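Local coordinates for protein trichothecene 15-O-acetyltransferase TRI3 (Fusarium sporotrichioides, PDB 3FP0) that acetylates the 15-hydroxyl of trichothecene intermediates such as 15-deacetylcalonectrin during the biosynthesis of T-2 toxin and related fungal mycotoxins, at residues 275-280 / 492-497; 474-479 / 496-501. One frame throughout, in Å; residues are numbered along the deposited sequence.

How the interactions relate
Both contacts lie at one end of the five-stranded mixed sheet, at the end of strand 486-494 and on the chain that runs from it to helix 500-516. Interaction 1 joins that strand to the outermost strand 277-283 and is partly buried. Interaction 2 joins the turn after strand 486-494 to the loop before strand 477-483, the neighbour of 486-494 on the other side, and is fully buried. The first is rich in backbone bonds, hydrogen bonds to the side-chain amide of Asn-494 and a salt bridge. The second rests on one phenol bond, a water and apolar packing. They share Ala-496 and Asn-497. The Tyr-493 side chain also packs against Leu-476 of interaction 2.

Interaction 1: residues 275-280 / 492-497; sequences ALPRCV and IYNDAN
Tyr-493 CG sits between its backbone N and carbonyl carbon (chi1 72°), which lays the ring beside strand 277-283 against the side chain of Arg-278. Arg-278 CB rests over one face of this ring, offset toward the rim and 3.7 Å from its centroid. The Arg-278 chain bends at chi2 (-63°) and then extends toward Asp-495. There NE donates a nearly straight bond to Asp-495 OD2 at 2.9 Å, as part of a salt bridge. OD2 lies in the guanidinium plane of Arg-278, but the two planes are turned 52° apart, and NE meets OD2 from above the carboxylate plane. Glu-143 of helix 134-147 forms a salt bridge with Arg-278 NH1, so the guanidinium has two acidic partners.

The strands pair antiparallel at the edge of the sheet. Arg-278 and Tyr-493 form the hydrogen-bonded pair, with Arg-278 N to Tyr-493 O at 2.8 Å. Non-hydrogen-bonded pairs flank it: Pro-277 with Asn-494, and Cys-279 with Ile-492. Ile-492 also touches the bound trichothecene.

Where strand 277-280 begins, side chains join in the pairing. Asn-494 OD1 accepts from Ala-275 N at 2.8 Å, on a lone pair. Asn-494 ND2 donates to Ala-275 O at 3.2 Å, from above the carbonyl plane, and also bonds Gln-471 O. Leu-276 is gripped twice by Asp-495: its N donates to Asp-495 OD1 at 2.9 Å, and its O accepts a backbone bond from Asp-495 N at 2.7 Å.

Interaction 2: residues 474-479 / 496-501; sequences PYLAIR and ANYTEA. With FP0 ((3alpha)-15-hydroxy-12,13-epoxytrichothec-9-en-3-yl acetate), chain C.
The loop leading into strand 477-483 meets the turn before helix 500-516, and Tyr-498 carries most of the contact. Its OH donates to Pro-474 O at 2.6 Å, a short bond. The carbonyl oxygen lies at the edge of the ring, near its plane. The hydroxyl approaches this oxygen tilted 32° from the carbonyl plane. Water 1 donates to the same Tyr-498 OH at 3.0 Å and accepts from Leu-476 N at 2.9 Å. The phenol oxygen therefore serves two parts of the loop, one directly and one through water.

Leu-476 supplies the apolar half. Its CD2 stands over the centre of one face of the Tyr-498 ring, 3.7 Å from the centroid and only 13° off the normal, a CH-pi contact. Leu-476 CG lies anti to the carbonyl carbon (chi1 -59°). Chi2 extends CD1 along the chain, and the other methyl, CD2, is the one over the ring. Val-503 of helix 500-516 touches both side chains. The pair thus helps pack this helix on the five-stranded mixed sheet of a protein from the CoA-dependent acyltransferase clan. Thr-499 is the N-cap of the helix, its OG1 accepting from Glu-502 N.

Asn-497 packs alongside Pro-474, with OD1 3.4 Å from Pro-474 CB. Its ND2 is bonded to the carbonyl oxygens of Gln-271 and Gly-273, which fixes the amide beside the proline. On the substrate side, Tyr-475 points away from the turn. Its OH bonds Tyr-51 OH and lies 3.4 Å from C10 of the bound trichothecene. The Tyr-475 side chain is about 10 Å from that of His-414, which binds 15-deacetylcalonectrin.

Interaction 1: residues 275-280 / 492-497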
ATOM      1  N   ALA A 275      12.524   6.118 -16.052  1.00 15.73           N
ATOM      2  CA  ALA A 275      12.780   4.815 -16.634  1.00 15.02           C
ATOM      3  C   ALA A 275      11.959   3.818 -15.852  1.00 15.06           C
ATOM      4  O   ALA A 275      10.734   3.970 -15.779  1.00 14.59           O
ATOM      5  CB  ALA A 275      14.298   4.487 -16.630  1.00 15.02           C
ATOM      6  N   LEU A 276      12.596   2.825 -15.224  1.00 14.32           N
ATOM      7  CA  LEU A 276      11.842   1.709 -14.651  1.00 14.16           C
ATOM      8  C   LEU A 276      11.701   1.766 -13.146  1.00 13.15           C
ATOM      9  O   LEU A 276      12.640   2.188 -12.461  1.00 12.35           O
ATOM     10  CB  LEU A 276      12.459   0.357 -15.064  1.00 13.92           C
ATOM     11  CG  LEU A 276      12.372   0.071 -16.563  1.00 16.96           C
ATOM     12  CD1 LEU A 276      13.359  -0.987 -16.929  1.00 18.53           C
ATOM     13  CD2 LEU A 276      10.991  -0.390 -16.905  1.00 19.01           C
ATOM     14  N   PRO A 277      10.516   1.344 -12.637  1.00 12.58           N
ATOM     15  CA  PRO A 277      10.255   1.168 -11.188  1.00 11.94           C
ATOM     16  C   PRO A 277      11.067   0.006 -10.652  1.00 10.82           C
ATOM     17  O   PRO A 277      11.161  -1.045 -11.306  1.00 10.36           O
ATOM     18  CB  PRO A 277       8.745   0.838 -11.128  1.00 11.54           C
ATOM     19  CG  PRO A 277       8.463   0.236 -12.507  1.00 12.37           C
ATOM     20  CD  PRO A 277       9.338   0.965 -13.461  1.00 12.15           C
ATOM     21  N   ARG A 278      11.695   0.216  -9.501  1.00  9.64           N
ATOM     22  CA  ARG A 278      12.555  -0.779  -8.904  1.00  8.77           C
ATOM     23  C   ARG A 278      12.318  -0.816  -7.399  1.00  7.94           C
ATOM     24  O   ARG A 278      11.760   0.106  -6.830  1.00  7.11           O
ATOM     25  CB  ARG A 278      14.046  -0.474  -9.166  1.00  9.56           C
ATOM     26  CG  ARG A 278      14.516  -0.432 -10.646  1.00 10.89           C
ATOM     27  CD  ARG A 278      14.353  -1.780 -11.335  1.00 13.77           C
ATOM     28  NE  ARG A 278      14.821  -1.737 -12.721  1.00 15.81           N
ATOM     29  CZ  ARG A 278      14.728  -2.758 -13.574  1.00 19.82           C
ATOM     30  NH1 ARG A 278      14.176  -3.910 -13.186  1.00 18.49           N
ATOM     31  NH2 ARG A 278      15.182  -2.630 -14.823  1.00 18.73           N
ATOM     32  N   CYS A 279      12.838  -1.846  -6.743  1.00  8.15           N
ATOM     33  CA  CYS A 279      12.688  -1.983  -5.303  1.00  9.00           C
ATOM     34  C   CYS A 279      13.912  -2.740  -4.744  1.00  9.61           C
ATOM     35  O   CYS A 279      14.383  -3.687  -5.358  1.00 10.13           O
ATOM     36  CB  CYS A 279      11.383  -2.701  -4.990  1.00  8.36           C
ATOM     37  SG  CYS A 279      10.993  -2.964  -3.249  1.00 10.21           S
ATOM     38  N   VAL A 280      14.446  -2.250  -3.622  1.00  9.04           N
ATOM     39  CA  VAL A 280      15.469  -2.941  -2.825  0.50  8.58           C
ATOM     40  C   VAL A 280      14.803  -3.305  -1.488  1.00  9.01           C
ATOM     41  O   VAL A 280      14.056  -2.505  -0.944  1.00  7.16           O
ATOM     42  CB  VAL A 280      16.690  -2.016  -2.560  0.50  8.89           C
ATOM     43  CG1 VAL A 280      17.848  -2.779  -1.875  0.50  7.25           C
ATOM     44  CG2 VAL A 280      17.158  -1.362  -3.855  0.50  7.29           C
ATOM     45  N   ILE A 492      11.333   1.830  -2.727  1.00  9.87           N
ATOM     46  CA  ILE A 492      11.000   1.985  -4.149  1.00  9.50           C
ATOM     47  C   ILE A 492      11.655   3.238  -4.743  1.00  9.40           C
ATOM     48  O   ILE A 492      11.818   4.259  -4.087  1.00  9.12           O
ATOM     49  CB  ILE A 492       9.460   1.918  -4.419  1.00  9.86           C
ATOM     50  CG1 ILE A 492       8.734   3.193  -3.898  1.00  8.79           C
ATOM     51  CG2 ILE A 492       8.914   0.569  -3.840  1.00  8.13           C
ATOM     52  CD1 ILE A 492       7.155   3.178  -4.058  1.00  9.28           C
ATOM     53  N   TYR A 493      12.063   3.127  -5.987  1.00  9.67           N
ATOM     54  CA  TYR A 493      12.806   4.196  -6.654  1.00 10.29           C
ATOM     55  C   TYR A 493      12.654   3.936  -8.120  1.00 10.54           C
ATOM     56  O   TYR A 493      12.401   2.781  -8.538  1.00 10.68           O
ATOM     57  CB  TYR A 493      14.310   4.231  -6.217  1.00 10.54           C
ATOM     58  CG  TYR A 493      15.169   3.111  -6.729  1.00  9.32           C
ATOM     59  CD1 TYR A 493      16.001   3.282  -7.845  1.00 13.12           C
ATOM     60  CD2 TYR A 493      15.131   1.842  -6.115  1.00 10.68           C
ATOM     61  CE1 TYR A 493      16.800   2.205  -8.316  1.00 11.12           C
ATOM     62  CE2 TYR A 493      15.885   0.805  -6.563  1.00 10.69           C
ATOM     63  CZ  TYR A 493      16.729   0.984  -7.659  1.00 12.07           C
ATOM     64  OH  TYR A 493      17.465  -0.097  -8.101  1.00 12.09           O
ATOM     65  N   ASN A 494      12.732   5.002  -8.905  1.00 10.71           N
ATOM     66  CA  ASN A 494      12.801   4.859 -10.349  1.00 10.49           C
ATOM     67  C   ASN A 494      14.254   4.859 -10.818  1.00 10.84           C
ATOM     68  O   ASN A 494      15.035   5.728 -10.394  1.00 10.84           O
ATOM     69  CB  ASN A 494      11.983   5.960 -11.041  1.00 11.54           C
ATOM     70  CG  ASN A 494      11.736   5.640 -12.474  1.00 11.23           C
ATOM     71  OD1 ASN A 494      12.583   5.901 -13.301  1.00 11.92           O
ATOM     72  ND2 ASN A 494      10.601   5.002 -12.769  1.00 10.54           N
ATOM     73  N   ASP A 495      14.641   3.882 -11.650  1.00 10.14           N
ATOM     74  CA  ASP A 495      16.100   3.743 -11.985  1.00 11.13           C
ATOM     75  C   ASP A 495      16.720   4.757 -12.981  1.00 10.66           C
ATOM     76  O   ASP A 495      17.898   4.665 -13.292  1.00 10.51           O
ATOM     77  CB  ASP A 495      16.522   2.297 -12.305  1.00 11.24           C
ATOM     78  CG  ASP A 495      15.973   1.793 -13.620  1.00 11.72           C
ATOM     79  OD1 ASP A 495      15.425   2.574 -14.427  1.00 13.10           O
ATOM     80  OD2 ASP A 495      16.083   0.588 -13.859  1.00 15.27           O
ATOM     81  N   ALA A 496      15.934   5.723 -13.459  1.00 11.02           N
ATOM     82  CA  ALA A 496      16.476   6.921 -14.118  1.00 11.08           C
ATOM     83  C   ALA A 496      17.060   7.854 -13.055  1.00 12.25           C
ATOM     84  O   ALA A 496      18.009   8.609 -13.327  1.00 12.01           O
ATOM     85  CB  ALA A 496      15.406   7.641 -14.882  1.00 10.20           C
ATOM     86  N   ASN A 497      16.515   7.788 -11.836  1.00 12.11           N
ATOM     87  CA  ASN A 497      16.784   8.843 -10.846  1.00 12.95           C
ATOM     88  C   ASN A 497      17.864   8.464  -9.856  1.00 12.76           C
ATOM     89  O   ASN A 497      18.565   9.354  -9.346  1.00 13.91           O
ATOM     90  CB  ASN A 497      15.502   9.254 -10.095  1.00 12.49           C
ATOM     91  CG  ASN A 497      14.375   9.585 -11.033  1.00 13.67           C
ATOM     92  OD1 ASN A 497      13.244   9.082 -10.865  1.00 14.01           O
ATOM     93  ND2 ASN A 497      14.674  10.403 -12.068  1.00 10.79           N
TER

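Interaction 2: residues 474-479 / 496-501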
ATOM      1  N   PRO A 474      10.615  10.933  -8.697  1.00 12.03           N
ATOM      2  CA  PRO A 474      12.046  10.808  -8.368  1.00 12.01           C
ATOM      3  C   PRO A 474      12.409  10.892  -6.899  1.00 12.32           C
ATOM      4  O   PRO A 474      13.477  11.399  -6.559  1.00 12.30           O
ATOM      5  CB  PRO A 474      12.644  11.996  -9.132  1.00 11.86           C
ATOM      6  CG  PRO A 474      11.544  13.077  -8.930  1.00 11.21           C
ATOM      7  CD  PRO A 474      10.248  12.328  -9.026  1.00 12.80           C
ATOM      8  N   TYR A 475      11.527  10.399  -6.023  1.00 12.43           N
ATOM      9  CA  TYR A 475      11.835  10.327  -4.596  1.00 12.61           C
ATOM     10  C   TYR A 475      11.946   8.875  -4.103  1.00 12.17           C
ATOM     11  O   TYR A 475      11.342   7.954  -4.659  1.00 12.36           O
ATOM     12  CB  TYR A 475      10.829  11.120  -3.744  1.00 11.97           C
ATOM     13  CG  TYR A 475       9.396  10.585  -3.715  1.00  9.99           C
ATOM     14  CD1 TYR A 475       8.943   9.826  -2.623  1.00  8.56           C
ATOM     15  CD2 TYR A 475       8.505  10.862  -4.768  1.00 10.66           C
ATOM     16  CE1 TYR A 475       7.613   9.343  -2.571  1.00  9.71           C
ATOM     17  CE2 TYR A 475       7.180  10.378  -4.749  1.00 12.03           C
ATOM     18  CZ  TYR A 475       6.738   9.630  -3.626  1.00 10.56           C
ATOM     19  OH  TYR A 475       5.440   9.169  -3.595  1.00 11.65           O
ATOM     20  N   LEU A 476      12.707   8.695  -3.039  1.00 11.69           N
ATOM     21  CA  LEU A 476      12.748   7.404  -2.369  1.00 11.31           C
ATOM     22  C   LEU A 476      11.559   7.278  -1.433  1.00 11.25           C
ATOM     23  O   LEU A 476      11.251   8.222  -0.685  1.00 10.42           O
ATOM     24  CB  LEU A 476      14.067   7.194  -1.642  1.00 10.41           C
ATOM     25  CG  LEU A 476      15.340   7.249  -2.505  1.00 11.63           C
ATOM     26  CD1 LEU A 476      16.529   6.879  -1.641  1.00  8.63           C
ATOM     27  CD2 LEU A 476      15.234   6.309  -3.696  1.00 13.08           C
ATOM     28  N   ALA A 477      10.858   6.146  -1.524  1.00  9.93           N
ATOM     29  CA  ALA A 477       9.804   5.847  -0.543  1.00  9.67           C
ATOM     30  C   ALA A 477      10.187   4.598   0.189  1.00  9.41           C
ATOM     31  O   ALA A 477      10.516   3.579  -0.438  1.00 11.23           O
ATOM     32  CB  ALA A 477       8.419   5.666  -1.221  1.00  8.41           C
ATOM     33  N   ILE A 478      10.127   4.665   1.513  1.00 10.16           N
ATOM     34  CA  ILE A 478      10.547   3.583   2.377  1.00 10.47           C
ATOM     35  C   ILE A 478       9.330   3.034   3.095  1.00 10.28           C
ATOM     36  O   ILE A 478       8.592   3.790   3.729  1.00 10.30           O
ATOM     37  CB  ILE A 478      11.646   4.024   3.413  1.00 10.54           C
ATOM     38  CG1 ILE A 478      12.877   4.627   2.725  1.00 13.37           C
ATOM     39  CG2 ILE A 478      12.059   2.833   4.291  1.00 10.39           C
ATOM     40  CD1 ILE A 478      12.864   6.097   2.645  1.00 15.39           C
ATOM     41  N   ARG A 479       9.127   1.716   2.977  1.00 10.47           N
ATOM     42  CA  ARG A 479       7.957   1.065   3.528  1.00 11.09           C
ATOM     43  C   ARG A 479       8.352  -0.007   4.522  1.00 10.85           C
ATOM     44  O   ARG A 479       9.167  -0.887   4.224  1.00 12.35           O
ATOM     45  CB  ARG A 479       7.149   0.451   2.394  1.00 11.54           C
ATOM     46  CG  ARG A 479       5.772   0.009   2.738  1.00 15.84           C
ATOM     47  CD  ARG A 479       5.081  -0.295   1.399  1.00 18.26           C
ATOM     48  NE  ARG A 479       3.674  -0.098   1.588  1.00 24.57           N
ATOM     49  CZ  ARG A 479       2.904   0.794   0.978  1.00 18.87           C
ATOM     50  NH1 ARG A 479       1.656   0.799   1.330  1.00 18.68           N
ATOM     51  NH2 ARG A 479       3.336   1.630   0.027  1.00 20.17           N
ATOM     52  N   ALA A 496      15.934   5.723 -13.459  1.00 11.02           N
ATOM     53  CA  ALA A 496      16.476   6.921 -14.118  1.00 11.08           C
ATOM     54  C   ALA A 496      17.060   7.854 -13.055  1.00 12.25           C
ATOM     55  O   ALA A 496      18.009   8.609 -13.327  1.00 12.01           O
ATOM     56  CB  ALA A 496      15.406   7.641 -14.882  1.00 10.20           C
ATOM     57  N   ASN A 497      16.515   7.788 -11.836  1.00 12.11           N
ATOM     58  CA  ASN A 497      16.784   8.843 -10.846  1.00 12.95           C
ATOM     59  C   ASN A 497      17.864   8.464  -9.856  1.00 12.76           C
ATOM     60  O   ASN A 497      18.565   9.354  -9.346  1.00 13.91           O
ATOM     61  CB  ASN A 497      15.502   9.254 -10.095  1.00 12.49           C
ATOM     62  CG  ASN A 497      14.375   9.585 -11.033  1.00 13.67           C
ATOM     63  OD1 ASN A 497      13.244   9.082 -10.865  1.00 14.01           O
ATOM     64  ND2 ASN A 497      14.674  10.403 -12.068  1.00 10.79           N
ATOM     65  N   TYR A 498      17.986   7.149  -9.600  1.00 12.77           N
ATOM     66  CA  TYR A 498      18.943   6.596  -8.627  1.00 13.10           C
ATOM     67  C   TYR A 498      19.526   5.278  -9.151  1.00 12.61           C
ATOM     68  O   TYR A 498      18.861   4.537  -9.889  1.00 11.57           O
ATOM     69  CB  TYR A 498      18.304   6.322  -7.235  1.00 12.10           C
ATOM     70  CG  TYR A 498      17.565   7.491  -6.643  1.00 13.88           C
ATOM     71  CD1 TYR A 498      18.213   8.388  -5.795  1.00 14.98           C
ATOM     72  CD2 TYR A 498      16.227   7.726  -6.965  1.00 11.98           C
ATOM     73  CE1 TYR A 498      17.540   9.481  -5.255  1.00 15.08           C
ATOM     74  CE2 TYR A 498      15.559   8.813  -6.450  1.00 15.91           C
ATOM     75  CZ  TYR A 498      16.220   9.687  -5.607  1.00 14.04           C
ATOM     76  OH  TYR A 498      15.552  10.781  -5.129  1.00 12.79           O
ATOM     77  N   THR A 499      20.739   4.955  -8.705  1.00 12.98           N
ATOM     78  CA  THR A 499      21.297   3.611  -8.958  1.00 13.51           C
ATOM     79  C   THR A 499      20.888   2.596  -7.896  1.00 13.11           C
ATOM     80  O   THR A 499      20.619   2.954  -6.744  1.00 12.71           O
ATOM     81  CB  THR A 499      22.841   3.624  -9.019  1.00 13.38           C
ATOM     82  OG1 THR A 499      23.359   4.003  -7.736  1.00 15.05           O
ATOM     83  CG2 THR A 499      23.322   4.638 -10.107  1.00 15.43           C
ATOM     84  N   GLU A 500      20.877   1.320  -8.279  1.00 13.30           N
ATOM     85  CA  GLU A 500      20.655   0.273  -7.288  1.00 13.75           C
ATOM     86  C   GLU A 500      21.677   0.417  -6.158  1.00 12.17           C
ATOM     87  O   GLU A 500      21.294   0.361  -4.990  1.00 10.24           O
ATOM     88  CB  GLU A 500      20.671  -1.150  -7.877  1.00 13.07           C
ATOM     89  CG  GLU A 500      20.066  -2.168  -6.905  1.00 15.40           C
ATOM     90  CD  GLU A 500      19.999  -3.585  -7.497  0.70 16.49           C
ATOM     91  OE1 GLU A 500      21.011  -4.089  -8.011  0.70 16.98           O
ATOM     92  OE2 GLU A 500      18.919  -4.195  -7.441  0.70 23.72           O
ATOM     93  N   ALA A 501      22.947   0.655  -6.507  1.00 11.83           N
ATOM     94  CA  ALA A 501      24.000   0.667  -5.494  1.00 12.02           C
ATOM     95  C   ALA A 501      23.700   1.763  -4.498  1.00 12.00           C
ATOM     96  O   ALA A 501      23.818   1.561  -3.299  1.00 11.60           O
ATOM     97  CB  ALA A 501      25.382   0.837  -6.089  1.00 11.17           C
TER
HETATM   98  C2  FP0 C 520       0.405   9.803  -1.600  1.00 13.19           C
HETATM   99  C6  FP0 C 520       0.945   7.017  -0.790  1.00 14.20           C
HETATM  100  C5  FP0 C 520      -0.441   7.734  -0.615  1.00 14.50           C
HETATM  101  C4  FP0 C 520      -0.407   8.783   0.506  1.00 13.08           C
HETATM  102  C3  FP0 C 520       0.049  10.123  -0.139  1.00 12.26           C
HETATM  103  C11 FP0 C 520       2.082   8.055  -0.953  1.00 13.89           C
HETATM  104  C10 FP0 C 520       3.354   7.414  -1.548  1.00 12.71           C
HETATM  105  C9  FP0 C 520       3.365   6.196  -2.163  1.00  9.61           C
HETATM  106  C8  FP0 C 520       2.152   5.301  -2.235  1.00 10.08           C
HETATM  107  C12 FP0 C 520      -0.631   8.712  -1.796  1.00 14.29           C
HETATM  108  C13 FP0 C 520      -1.035   8.277  -3.173  1.00 15.65           C
HETATM  109  O4  FP0 C 520       0.002  11.205   2.351  1.00 14.84           O
HETATM  110  C17 FP0 C 520       1.100  11.216   1.803  1.00 14.52           C
HETATM  111  C18 FP0 C 520       2.406  11.700   2.380  1.00 14.88           C
HETATM  112  O3  FP0 C 520       1.186  10.712   0.484  1.00 11.75           O
HETATM  113  O2  FP0 C 520      -1.918   9.049  -2.308  1.00 17.16           O
HETATM  114  O1  FP0 C 520       1.724   9.225  -1.737  1.00 14.13           O
HETATM  115  C14 FP0 C 520      -1.618   6.772  -0.336  1.00 10.01           C
HETATM  116  C7  FP0 C 520       0.896   6.140  -2.062  1.00 10.55           C
HETATM  117  C15 FP0 C 520       1.256   6.237   0.490  1.00 14.75           C
HETATM  118  O12 FP0 C 520       0.715   4.904   0.520  1.00 15.13           O
HETATM  119  C16 FP0 C 520       4.618   5.667  -2.791  1.00 11.14           C
HETATM  120  O   HOH W   1      14.555  10.846  -2.289  1.00 12.44           O